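Side-chain contacts in probable glutathione reductase (Sinorhizobium meliloti, PDB 4DNA), which probably catalyses the NADPH-dependent reduction of glutathione disulfide to glutathione, using bound FAD and a redox-active disulfide: residues A[78-81]-A[82-85]; A[357-360]-A[361-365]; A[374-377]-A[378-382]; A[426-429]-A[430-433]; A[437-441]-A[442-446]. All blocks are in the same frame, centred on the assembly; numbering follows the deposited sequence.

Contact 1 of 5, residues A[78-81]-A[82-85]; sequences RFDW and AKLV
Asp80 is the N-cap of the long helix 81-106, and its side chain reaches over the first turn to Lys83. It follows strand 78-79, which pairs in an antiparallel ladder with a strand of the second subunit, so the cap sits where the chain passes from the interface sheet into the helix. The capping bond, Lys83 N to Asp80 OD1, is weak at 3.2 Å. Asp80 O takes a second bond from the same Lys83 N at 3.0 Å, its donor standing above the carbonyl plane, and a weak one from Leu84 N. The carboxylate's other oxygen faces the lysine tail: Asp80 OD2 and Lys83 NZ form a salt bridge at 3.6 Å, and the bent lysine chain brings Lys83 CD close to that oxygen on the way. On the inner side Phe79 presents its ring edge to Leu84, CZ meeting CD2 at 3.7 Å, while Leu84 also packs on Tyr54 and Ala57 of helix 48-66. Trp81 CG stands beside its own carbonyl carbon (chi1 177°), which swings the indole alongside the next turn; its NE1 is hydrogen-bonded to Leu166 O. Without the indole, as with an alanine at Trp81, Leu166 O would probably lose this donor and a gap would open beside Val85, whose methyl rests on the ring. That methyl, Val85 CG2, makes a CH-pi contact over one indole face, 3.6 Å from the centroid of the Trp81 five-membered ring and 18° off its normal.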
# COMPACT_ATOMS: atom_id res chain seq x y z
N ARG A 78 10.49 21.85 14.68
CA ARG A 78 9.45 22.44 15.49
C ARG A 78 8.16 22.52 14.70
O ARG A 78 8.16 22.92 13.53
CB ARG A 78 9.88 23.83 15.97
CG ARG A 78 8.76 24.87 15.96
CD ARG A 78 9.24 26.23 16.44
NE ARG A 78 8.75 27.29 15.56
CZ ARG A 78 9.45 27.80 14.55
NH1 ARG A 78 10.69 27.37 14.28
NH2 ARG A 78 8.92 28.76 13.80
N PHE A 79 7.07 22.15 15.36
CA PHE A 79 5.75 22.16 14.75
C PHE A 79 4.93 23.42 15.04
O PHE A 79 4.81 23.84 16.18
CB PHE A 79 4.97 20.92 15.18
CG PHE A 79 3.55 20.90 14.69
CD1 PHE A 79 3.26 20.58 13.37
CD2 PHE A 79 2.50 21.20 15.56
CE1 PHE A 79 1.96 20.57 12.92
CE2 PHE A 79 1.19 21.19 15.11
CZ PHE A 79 0.92 20.87 13.79
N ASP A 80 4.35 23.99 13.99
CA ASP A 80 3.54 25.20 14.08
C ASP A 80 2.07 24.86 13.75
O ASP A 80 1.68 24.82 12.59
CB ASP A 80 4.09 26.20 13.06
CG ASP A 80 3.60 27.61 13.28
OD1 ASP A 80 2.38 27.83 13.46
OD2 ASP A 80 4.46 28.51 13.24
N TRP A 81 1.26 24.63 14.77
CA TRP A 81 -0.17 24.38 14.59
C TRP A 81 -0.88 25.37 13.69
O TRP A 81 -1.57 25.00 12.74
CB TRP A 81 -0.81 24.34 15.96
CG TRP A 81 -2.30 24.15 16.00
CD1 TRP A 81 -3.27 25.12 16.26
CD2 TRP A 81 -3.06 22.90 15.85
NE1 TRP A 81 -4.53 24.57 16.27
CE2 TRP A 81 -4.47 23.25 16.02
CE3 TRP A 81 -2.72 21.58 15.59
CZ2 TRP A 81 -5.48 22.30 15.94
CZ3 TRP A 81 -3.75 20.63 15.51
CH2 TRP A 81 -5.09 20.98 15.68
N ALA A 82 -0.70 26.65 13.96
CA ALA A 82 -1.33 27.70 13.17
C ALA A 82 -1.04 27.55 11.68
O ALA A 82 -1.86 27.94 10.84
CB ALA A 82 -0.90 29.08 13.66
N LYS A 83 0.11 26.99 11.35
CA LYS A 83 0.45 26.80 9.94
C LYS A 83 -0.29 25.63 9.28
O LYS A 83 -0.75 25.75 8.14
CB LYS A 83 1.96 26.76 9.75
CG LYS A 83 2.47 28.13 9.35
CD LYS A 83 3.83 28.47 9.92
CE LYS A 83 4.26 29.86 9.46
NZ LYS A 83 5.32 30.43 10.34
N LEU A 84 -0.40 24.52 10.01
CA LEU A 84 -1.18 23.37 9.59
C LEU A 84 -2.63 23.78 9.35
O LEU A 84 -3.11 23.70 8.22
CB LEU A 84 -1.14 22.27 10.65
CG LEU A 84 -1.86 20.98 10.28
CD1 LEU A 84 -1.30 20.43 8.98
CD2 LEU A 84 -1.76 19.94 11.39
N VAL A 85 -3.32 24.20 10.41
CA VAL A 85 -4.70 24.65 10.30
C VAL A 85 -4.90 25.58 9.09
O VAL A 85 -5.90 25.49 8.38
CB VAL A 85 -5.17 25.34 11.60
CG1 VAL A 85 -6.65 25.67 11.53
CG2 VAL A 85 -4.92 24.44 12.80

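Contact 2 of 5, residues A[357-360]-A[361-365]; sequences TEEE and AARKF
Glu359 and Arg363 are joined by a salt bridge one turn apart on the outside of helix 358-364, with Arg363 NH1 bonded to Glu359 OE2 at 2.9 Å. The two side chains run side by side, but their flat ends are turned strongly against each other, carboxylate and guanidinium planes lying 76° apart. NH1 meets OE2 on its anti side, somewhat out of the carboxylate plane, in a single contact and not a two-pronged one. The arginine chain folds at chi3 (-51°), which carries its guanidinium back toward the start of the helix, with Glu359 O beneath one face. At the helix start Thr357 and Glu360 form a capping box: Glu360 N donates to Thr357 OG1 at 3.2 Å, and Thr357 N returns a nearly straight bond to Glu360 OE1 at 3.0 Å, coming from above the carboxylate plane. Each cap residue thus satisfies the other's backbone N-H. Behind the box, Ala361 N bonds to Thr357 O at 2.9 Å and Lys364 N to Glu360 O at the same length. On the inward side two alanines set the helix against the antiparallel sheet of the dimerisation domain, Ala361 packing on Val394 and Ile368 and Ala362 on Val456. Glu358 is the polar residue among them, its OE1 held by Lys392 and Tyr454.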
# COMPACT_ATOMS: atom_id res chain seq x y z
N THR A 357 -14.69 -10.77 11.56
CA THR A 357 -13.66 -11.06 12.57
C THR A 357 -13.53 -12.57 12.90
O THR A 357 -14.43 -13.36 12.64
CB THR A 357 -13.91 -10.30 13.90
OG1 THR A 357 -14.96 -10.95 14.66
CG2 THR A 357 -14.25 -8.85 13.65
N GLU A 358 -12.40 -12.94 13.49
CA GLU A 358 -12.22 -14.32 13.95
C GLU A 358 -13.34 -14.78 14.87
O GLU A 358 -13.79 -15.91 14.75
CB GLU A 358 -10.89 -14.50 14.65
CG GLU A 358 -10.57 -15.95 14.92
CD GLU A 358 -9.39 -16.12 15.84
OE1 GLU A 358 -8.50 -15.25 15.81
OE2 GLU A 358 -9.35 -17.13 16.59
N GLU A 359 -13.79 -13.91 15.76
CA GLU A 359 -14.92 -14.24 16.61
C GLU A 359 -16.21 -14.51 15.83
O GLU A 359 -16.98 -15.39 16.20
CB GLU A 359 -15.15 -13.15 17.66
CG GLU A 359 -16.45 -13.29 18.43
CD GLU A 359 -16.70 -12.15 19.40
OE1 GLU A 359 -15.85 -11.22 19.45
OE2 GLU A 359 -17.73 -12.18 20.12
N GLU A 360 -16.46 -13.75 14.77
CA GLU A 360 -17.69 -13.91 14.01
C GLU A 360 -17.64 -15.21 13.23
O GLU A 360 -18.62 -15.96 13.19
CB GLU A 360 -17.88 -12.77 13.01
CG GLU A 360 -17.85 -11.34 13.54
CD GLU A 360 -18.22 -10.34 12.45
OE1 GLU A 360 -17.35 -9.52 12.04
OE2 GLU A 360 -19.37 -10.41 11.96
N ALA A 361 -16.49 -15.47 12.60
CA ALA A 361 -16.35 -16.62 11.73
C ALA A 361 -16.43 -17.90 12.54
O ALA A 361 -17.00 -18.89 12.08
CB ALA A 361 -15.04 -16.56 10.97
N ALA A 362 -15.86 -17.87 13.74
CA ALA A 362 -15.88 -19.00 14.66
C ALA A 362 -17.32 -19.41 14.95
O ALA A 362 -17.61 -20.60 15.01
CB ALA A 362 -15.14 -18.68 15.95
N ARG A 363 -18.19 -18.42 15.13
CA ARG A 363 -19.62 -18.66 15.36
C ARG A 363 -20.35 -19.09 14.09
O ARG A 363 -21.13 -20.03 14.12
CB ARG A 363 -20.30 -17.43 15.97
CG ARG A 363 -20.03 -17.22 17.46
CD ARG A 363 -21.01 -16.23 18.08
NE ARG A 363 -21.07 -14.99 17.29
CZ ARG A 363 -20.51 -13.84 17.64
NH1 ARG A 363 -19.85 -13.73 18.80
NH2 ARG A 363 -20.60 -12.78 16.83
N LYS A 364 -20.10 -18.40 12.98
CA LYS A 364 -20.85 -18.60 11.74
C LYS A 364 -20.55 -19.92 11.02
O LYS A 364 -21.44 -20.51 10.40
CB LYS A 364 -20.58 -17.42 10.82
CG LYS A 364 -21.13 -17.52 9.41
CD LYS A 364 -21.08 -16.16 8.73
CE LYS A 364 -21.72 -16.24 7.35
NZ LYS A 364 -21.78 -14.89 6.74
N PHE A 365 -19.30 -20.37 11.10
CA PHE A 365 -18.84 -21.59 10.44
C PHE A 365 -18.33 -22.61 11.45
O PHE A 365 -17.80 -22.23 12.48
CB PHE A 365 -17.74 -21.26 9.45
CG PHE A 365 -18.16 -20.32 8.37
CD1 PHE A 365 -19.13 -20.69 7.44
CD2 PHE A 365 -17.59 -19.06 8.27
CE1 PHE A 365 -19.53 -19.82 6.43
CE2 PHE A 365 -17.98 -18.19 7.25
CZ PHE A 365 -18.95 -18.58 6.33

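Contact 3 of 5, residues A[374-377]-A[378-382]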
# COMPACT_ATOMS: atom_id res chain seq x y z
N GLU A 374 3.07 -12.12 12.16
CA GLU A 374 3.51 -11.05 13.03
C GLU A 374 4.99 -10.77 12.81
O GLU A 374 5.81 -11.68 12.94
CB GLU A 374 3.25 -11.39 14.48
CG GLU A 374 3.03 -10.17 15.36
CD GLU A 374 2.90 -10.53 16.83
OE1 GLU A 374 3.75 -11.33 17.31
OE2 GLU A 374 1.95 -10.02 17.49
N PHE A 375 5.33 -9.53 12.48
CA PHE A 375 6.69 -9.23 12.08
C PHE A 375 7.12 -7.77 12.15
O PHE A 375 6.30 -6.84 12.10
CB PHE A 375 6.97 -9.81 10.69
CG PHE A 375 6.18 -9.17 9.59
CD1 PHE A 375 4.90 -9.62 9.28
CD2 PHE A 375 6.72 -8.14 8.83
CE1 PHE A 375 4.17 -9.04 8.25
CE2 PHE A 375 6.00 -7.56 7.80
CZ PHE A 375 4.73 -8.01 7.51
N ARG A 376 8.44 -7.60 12.26
CA ARG A 376 9.12 -6.32 12.34
C ARG A 376 9.25 -5.82 10.92
O ARG A 376 9.91 -6.46 10.12
CB ARG A 376 10.51 -6.54 12.96
CG ARG A 376 11.18 -5.33 13.60
CD ARG A 376 12.07 -5.76 14.75
NE ARG A 376 13.30 -4.95 14.85
CZ ARG A 376 13.42 -3.81 15.53
NH1 ARG A 376 12.39 -3.29 16.20
NH2 ARG A 376 14.59 -3.17 15.55
N PRO A 377 8.59 -4.68 10.59
CA PRO A 377 8.67 -4.12 9.23
C PRO A 377 10.13 -3.93 8.84
O PRO A 377 10.96 -3.66 9.71
CB PRO A 377 7.98 -2.76 9.36
CG PRO A 377 7.12 -2.86 10.56
CD PRO A 377 7.81 -3.81 11.50
N MSE A 378 10.44 -4.06 7.55
CA MSE A 378 11.82 -3.97 7.07
C MSE A 378 12.53 -2.74 7.57
O MSE A 378 13.66 -2.82 8.02
CB MSE A 378 11.91 -4.00 5.55
CG MSE A 378 13.20 -4.77 5.27
SE MSE A 378 13.89 -4.49 3.45
CE MSE A 378 13.74 -6.39 2.92
N LYS A 379 11.86 -1.59 7.49
CA LYS A 379 12.45 -0.32 7.87
C LYS A 379 12.88 -0.37 9.32
O LYS A 379 13.95 0.13 9.67
CB LYS A 379 11.43 0.80 7.64
CG LYS A 379 12.01 2.20 7.64
CD LYS A 379 10.93 3.27 7.67
CE LYS A 379 10.42 3.63 6.27
NZ LYS A 379 10.27 5.10 6.15
N ALA A 380 12.05 -1.00 10.16
CA ALA A 380 12.31 -1.08 11.61
C ALA A 380 13.54 -1.88 11.91
O ALA A 380 14.14 -1.74 12.97
CB ALA A 380 11.11 -1.66 12.34
N THR A 381 13.93 -2.72 10.97
CA THR A 381 15.20 -3.39 11.05
C THR A 381 16.34 -2.39 11.29
O THR A 381 17.29 -2.71 12.00
CB THR A 381 15.45 -4.24 9.79
OG1 THR A 381 16.30 -5.33 10.13
CG2 THR A 381 16.08 -3.42 8.67
N LEU A 382 16.23 -1.19 10.73
CA LEU A 382 17.27 -0.17 10.89
C LEU A 382 16.92 1.02 11.80
O LEU A 382 17.78 1.51 12.54
CB LEU A 382 17.75 0.34 9.53
CG LEU A 382 19.16 -0.10 9.14
CD1 LEU A 382 19.22 -1.59 8.88
CD2 LEU A 382 19.62 0.69 7.93
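The guanidinium of Arg376 has Ala380 O over one face, 3.0 Å above the plane and displaced toward the rim. The nearest nitrogen, Arg376 NH2, also stands 3.0 Å from Ala380 O, yet the angle is too poor for a hydrogen bond, because the oxygen sits above the flat group where no N-H points. Bends at chi2 and chi3 (149° and 144°) lay the arginine chain over the turn, and on the way its CG touches Ala380 CB at 3.9 Å. The same methyl meets the proline ring, Pro377 CD lying 4.0 Å from Ala380 CB. Beneath these side chains Pro377 O accepts two bonds, both weak, from Ala380 N at 2.9 Å and from Thr381 N at 3.4 Å. Here the chain leaves strand 367-375 and turns into the short helix 380-383 against the second subunit, where selenomethionine Met378 packs on Val49 and Thr381 on Arg94 of that subunit. What joins the two halves is thus apolar packing around one alanine methyl, weak backbone bonds, and a charged plane lying by a carbonyl; any attraction between the Arg376 charge and Ala380 O would probably be electrostatic, without a directed N-H bond.

Contact 4 of 5, residues A[426-429]-A[430-433]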
# COMPACT_ATOMS: atom_id res chain seq x y z
N GLY A 426 -15.11 -13.45 -4.11
CA GLY A 426 -15.02 -14.76 -3.46
C GLY A 426 -13.71 -15.53 -3.63
O GLY A 426 -13.74 -16.73 -3.89
N CYS A 427 -12.57 -14.88 -3.46
CA CYS A 427 -11.29 -15.58 -3.59
C CYS A 427 -11.01 -16.61 -2.48
O CYS A 427 -11.40 -16.43 -1.31
CB CYS A 427 -10.12 -14.59 -3.72
SG CYS A 427 -9.83 -14.03 -5.42
N THR A 428 -10.34 -17.69 -2.86
CA THR A 428 -10.03 -18.76 -1.91
C THR A 428 -8.60 -18.62 -1.43
O THR A 428 -7.78 -17.99 -2.10
CB THR A 428 -10.21 -20.14 -2.55
OG1 THR A 428 -9.34 -20.28 -3.69
CG2 THR A 428 -11.65 -20.36 -2.98
N LYS A 429 -8.30 -19.22 -0.27
CA LYS A 429 -6.94 -19.23 0.31
C LYS A 429 -5.96 -19.81 -0.70
O LYS A 429 -4.76 -19.52 -0.68
CB LYS A 429 -6.92 -20.02 1.63
CG LYS A 429 -5.56 -20.13 2.34
CD LYS A 429 -4.95 -18.77 2.67
CE LYS A 429 -3.62 -18.85 3.39
NZ LYS A 429 -2.51 -19.41 2.56
N ASP A 430 -6.49 -20.62 -1.60
CA ASP A 430 -5.70 -21.21 -2.66
C ASP A 430 -5.31 -20.18 -3.72
O ASP A 430 -4.13 -20.11 -4.05
CB ASP A 430 -6.39 -22.46 -3.19
CG ASP A 430 -6.69 -23.46 -2.08
OD1 ASP A 430 -5.74 -24.13 -1.61
OD2 ASP A 430 -7.85 -23.54 -1.64
N ASP A 431 -6.26 -19.36 -4.20
CA ASP A 431 -5.91 -18.24 -5.10
C ASP A 431 -4.74 -17.45 -4.55
O ASP A 431 -3.83 -17.05 -5.30
CB ASP A 431 -7.07 -17.25 -5.27
CG ASP A 431 -8.33 -17.88 -5.85
OD1 ASP A 431 -8.20 -18.69 -6.79
OD2 ASP A 431 -9.44 -17.55 -5.36
N PHE A 432 -4.77 -17.22 -3.23
CA PHE A 432 -3.69 -16.50 -2.56
C PHE A 432 -2.35 -17.23 -2.67
O PHE A 432 -1.34 -16.61 -2.98
CB PHE A 432 -3.99 -16.30 -1.08
CG PHE A 432 -4.81 -15.10 -0.75
CD1 PHE A 432 -6.11 -14.97 -1.23
CD2 PHE A 432 -4.31 -14.13 0.11
CE1 PHE A 432 -6.88 -13.88 -0.88
CE2 PHE A 432 -5.09 -13.04 0.47
CZ PHE A 432 -6.37 -12.91 -0.03
N ASP A 433 -2.35 -18.54 -2.40
CA ASP A 433 -1.11 -19.31 -2.38
C ASP A 433 -0.47 -19.47 -3.75
O ASP A 433 0.75 -19.50 -3.86
CB ASP A 433 -1.31 -20.65 -1.68
CG ASP A 433 -1.70 -20.50 -0.22
OD1 ASP A 433 -1.98 -19.37 0.21
OD2 ASP A 433 -1.73 -21.49 0.52
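Thr428 and Asp431 make a reciprocal helix cap at the start of helix 429-433, in the loop that follows helix 412-424. Asp431 N donates to Thr428 OG1 at 3.3 Å. In return Thr428 N gives a short, straight bond to Asp431 OD2, 2.7 Å long at 167°, approaching from above the carboxylate plane. The threonine hydroxyl lies between its backbone N and carbonyl carbon (chi1 60°), which points OG1 into the first turn, where it also gives a weak bond to Asp431 OD2. Cys427, the residue just before the cap, lies against the same carboxylate. Lys429, the first residue after the cap, curls over its own helix through bends at chi2 and chi4 and forms a salt bridge with Asp433, one turn on. The modelled 2.4 Å between Lys429 NZ and Asp433 OD1 is doubtful as a length. The ammonium is gripped from elsewhere too, by Met449 O and by a cation-pi contact with Tyr371. Asp430 turns to Arg400, and Phe432 sits on Leu393 of the sheet and on Ile421 of the second subunit. Just before these residues, Gly426, with positive phi, closes helix 412-424 as the C-prime residue of a Schellman motif, so the link between the two helices is a Schellman motif with a capping box starting two residues after its glycine.

Contact 5 of 5, residues A[437-441]-A[442-446]; sequences AVHPT and AAEEL. With FAD (flavin-adenine dinucleotide), chain D.
A single carboxylate oxygen, Glu444 OE2, ties together two points of the loop on either side of the cis peptide before Pro440. It accepts from His439 ND1 at 2.7 Å through its syn lone pair, and from Thr441 N at 3.1 Å on its anti side. The carboxylate meets the edge of the imidazole with the two planes 77° apart, and Glu444 OE1 takes only a weak bond from ND1. Pro440 CB lies over one face of the same ring. Glu444 CG occupies the hindered position between backbone N and carbonyl carbon (chi1 54°), which sends the extended side chain back over the loop. Thr441 OG1 bonds Val438 O at 2.7 Å and takes a weak bond from Glu444 N, closing the turn. With an alanine in place of Glu444, His439 ND1 and Thr441 N would probably both be left without their shared acceptor, and the imidazole would be freer to turn. His439 O accepts from N3 of FAD at 2.8 Å, a flavin held mainly by the second subunit. This His-Pro turn with its glutamate, reaching across the dimer to the other subunit's flavin, is consistent with the active site of glutathione reductases, His439 being the predicted proton acceptor.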
# COMPACT_ATOMS: atom_id res chain seq x y z
N ALA A 437 4.96 -14.30 -4.95
CA ALA A 437 5.30 -13.24 -4.02
C ALA A 437 5.98 -12.07 -4.72
O ALA A 437 6.70 -12.25 -5.71
CB ALA A 437 6.20 -13.78 -2.93
N VAL A 438 5.73 -10.86 -4.21
CA VAL A 438 6.51 -9.69 -4.59
C VAL A 438 7.45 -9.30 -3.44
O VAL A 438 7.02 -9.10 -2.31
CB VAL A 438 5.64 -8.49 -5.03
CG1 VAL A 438 6.51 -7.40 -5.62
CG2 VAL A 438 4.58 -8.92 -6.02
N HIS A 439 8.73 -9.18 -3.75
CA HIS A 439 9.75 -9.00 -2.74
C HIS A 439 10.69 -7.85 -3.06
O HIS A 439 11.06 -7.66 -4.23
CB HIS A 439 10.53 -10.29 -2.62
CG HIS A 439 11.50 -10.32 -1.48
ND1 HIS A 439 11.13 -10.62 -0.22
CD2 HIS A 439 12.86 -10.08 -1.44
CE1 HIS A 439 12.19 -10.57 0.58
NE2 HIS A 439 13.26 -10.25 -0.16
N PRO A 440 11.07 -7.05 -2.03
CA PRO A 440 10.55 -7.15 -0.68
C PRO A 440 9.35 -6.24 -0.40
O PRO A 440 9.43 -5.03 -0.62
CB PRO A 440 11.76 -6.76 0.18
CG PRO A 440 12.69 -6.02 -0.72
CD PRO A 440 12.15 -6.06 -2.12
N THR A 441 8.24 -6.83 0.04
CA THR A 441 7.06 -6.11 0.51
C THR A 441 6.59 -6.64 1.86
O THR A 441 7.11 -7.63 2.38
CB THR A 441 5.87 -6.22 -0.47
OG1 THR A 441 5.53 -7.60 -0.66
CG2 THR A 441 6.15 -5.54 -1.84
N ALA A 442 5.61 -5.95 2.44
CA ALA A 442 4.85 -6.42 3.60
C ALA A 442 3.85 -7.47 3.14
O ALA A 442 3.75 -8.56 3.71
CB ALA A 442 4.13 -5.24 4.24
N ALA A 443 3.13 -7.12 2.08
CA ALA A 443 2.05 -7.91 1.48
C ALA A 443 2.38 -9.36 1.11
O ALA A 443 1.47 -10.18 1.02
CB ALA A 443 1.50 -7.18 0.26
N GLU A 444 3.65 -9.68 0.90
CA GLU A 444 3.99 -11.07 0.55
C GLU A 444 3.76 -12.07 1.69
O GLU A 444 3.69 -13.29 1.45
CB GLU A 444 5.41 -11.19 0.04
CG GLU A 444 6.45 -10.63 0.97
CD GLU A 444 7.83 -10.81 0.41
OE1 GLU A 444 8.11 -11.91 -0.11
OE2 GLU A 444 8.64 -9.86 0.48
N GLU A 445 3.63 -11.57 2.91
CA GLU A 445 3.31 -12.44 4.04
C GLU A 445 1.91 -13.05 3.94
O GLU A 445 1.64 -14.09 4.54
CB GLU A 445 3.48 -11.70 5.37
CG GLU A 445 4.82 -11.03 5.56
CD GLU A 445 5.96 -12.01 5.66
OE1 GLU A 445 5.69 -13.18 6.00
OE2 GLU A 445 7.12 -11.59 5.42
N LEU A 446 1.02 -12.39 3.19
CA LEU A 446 -0.34 -12.91 2.97
C LEU A 446 -0.35 -14.07 1.96
O LEU A 446 -1.27 -14.89 1.97
CB LEU A 446 -1.29 -11.81 2.51
CG LEU A 446 -1.67 -10.67 3.44
CD1 LEU A 446 -1.96 -9.42 2.61
CD2 LEU A 446 -2.88 -11.02 4.28
PA FAD D . 21.84 -16.05 -5.70
O1A FAD D . 22.78 -15.07 -6.35
O2A FAD D . 20.82 -15.56 -4.68
O5B FAD D . 22.66 -17.27 -5.05
C5B FAD D . 23.88 -17.71 -5.63
C4B FAD D . 25.01 -17.72 -4.61
O4B FAD D . 25.86 -18.83 -4.89
C3B FAD D . 25.87 -16.47 -4.71
O3B FAD D . 25.93 -15.83 -3.43
C2B FAD D . 27.26 -16.95 -5.09
O2B FAD D . 28.28 -16.35 -4.29
C1B FAD D . 27.23 -18.44 -4.82
N9A FAD D . 27.99 -19.23 -5.82
C8A FAD D . 28.07 -18.99 -7.15
N7A FAD D . 28.84 -19.93 -7.75
C5A FAD D . 29.25 -20.78 -6.80
C6A FAD D . 30.08 -22.00 -6.76
N6A FAD D . 30.63 -22.48 -7.89
N1A FAD D . 30.25 -22.60 -5.55
C2A FAD D . 29.70 -22.12 -4.42
N3A FAD D . 28.95 -21.02 -4.39
C4A FAD D . 28.69 -20.33 -5.52
N1 FAD D . 14.84 -9.81 -6.71
C2 FAD D . 13.59 -9.55 -6.23
O2 FAD D . 12.74 -10.48 -6.16
N3 FAD D . 13.24 -8.31 -5.80
C4 FAD D . 14.07 -7.25 -5.82
O4 FAD D . 13.68 -6.13 -5.41
C4X FAD D . 15.45 -7.46 -6.34
N5 FAD D . 16.36 -6.46 -6.41
C5X FAD D . 17.60 -6.68 -6.89
C6 FAD D . 18.52 -5.62 -6.93
C7 FAD D . 19.81 -5.80 -7.42
C7M FAD D . 20.77 -4.64 -7.46
C8 FAD D . 20.21 -7.16 -7.89
C8M FAD D . 21.59 -7.42 -8.42
C9 FAD D . 19.30 -8.22 -7.84
C9A FAD D . 18.01 -8.03 -7.36
N10 FAD D . 17.07 -9.10 -7.30
C10 FAD D . 15.78 -8.84 -6.80
C1' FAD D . 17.42 -10.45 -7.77
C2' FAD D . 17.64 -11.49 -6.70
O2' FAD D . 18.81 -11.14 -5.98
C3' FAD D . 17.92 -12.81 -7.39
O3' FAD D . 17.01 -12.98 -8.50
C4' FAD D . 17.86 -14.01 -6.44
O4' FAD D . 18.87 -13.88 -5.42
C5' FAD D . 18.11 -15.29 -7.21
O5' FAD D . 18.50 -16.26 -6.26
P FAD D . 19.54 -17.43 -6.57
O1P FAD D . 19.62 -18.16 -5.25
O2P FAD D . 19.22 -18.15 -7.87
O3P FAD D . 20.96 -16.72 -6.86

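In the fold
Contact 5 lies between contacts 3 and 4 and touches each, while those two stay about 13 Å apart at their nearest atoms; all three meet the second subunit. Selenomethionine Met378 of contact 3 packs its CE 3.4 Å from Pro440 CB of contact 5, and Phe375 rests on Glu445; on another side, Phe432 CD2 of contact 4 comes within 3.7 Å of Leu446 O. Contact 5 itself touches the flavin held by the second subunit, while the side chain of Met378 is about 8 Å from a bound FAD. Contact 2 stands apart, its nearest atoms about 11 Å from contact 4, and touches no other chain. Contact 1 lies outside the dimerisation domain, its centre about 45 Å from that of contact 2, though it too meets the second subunit.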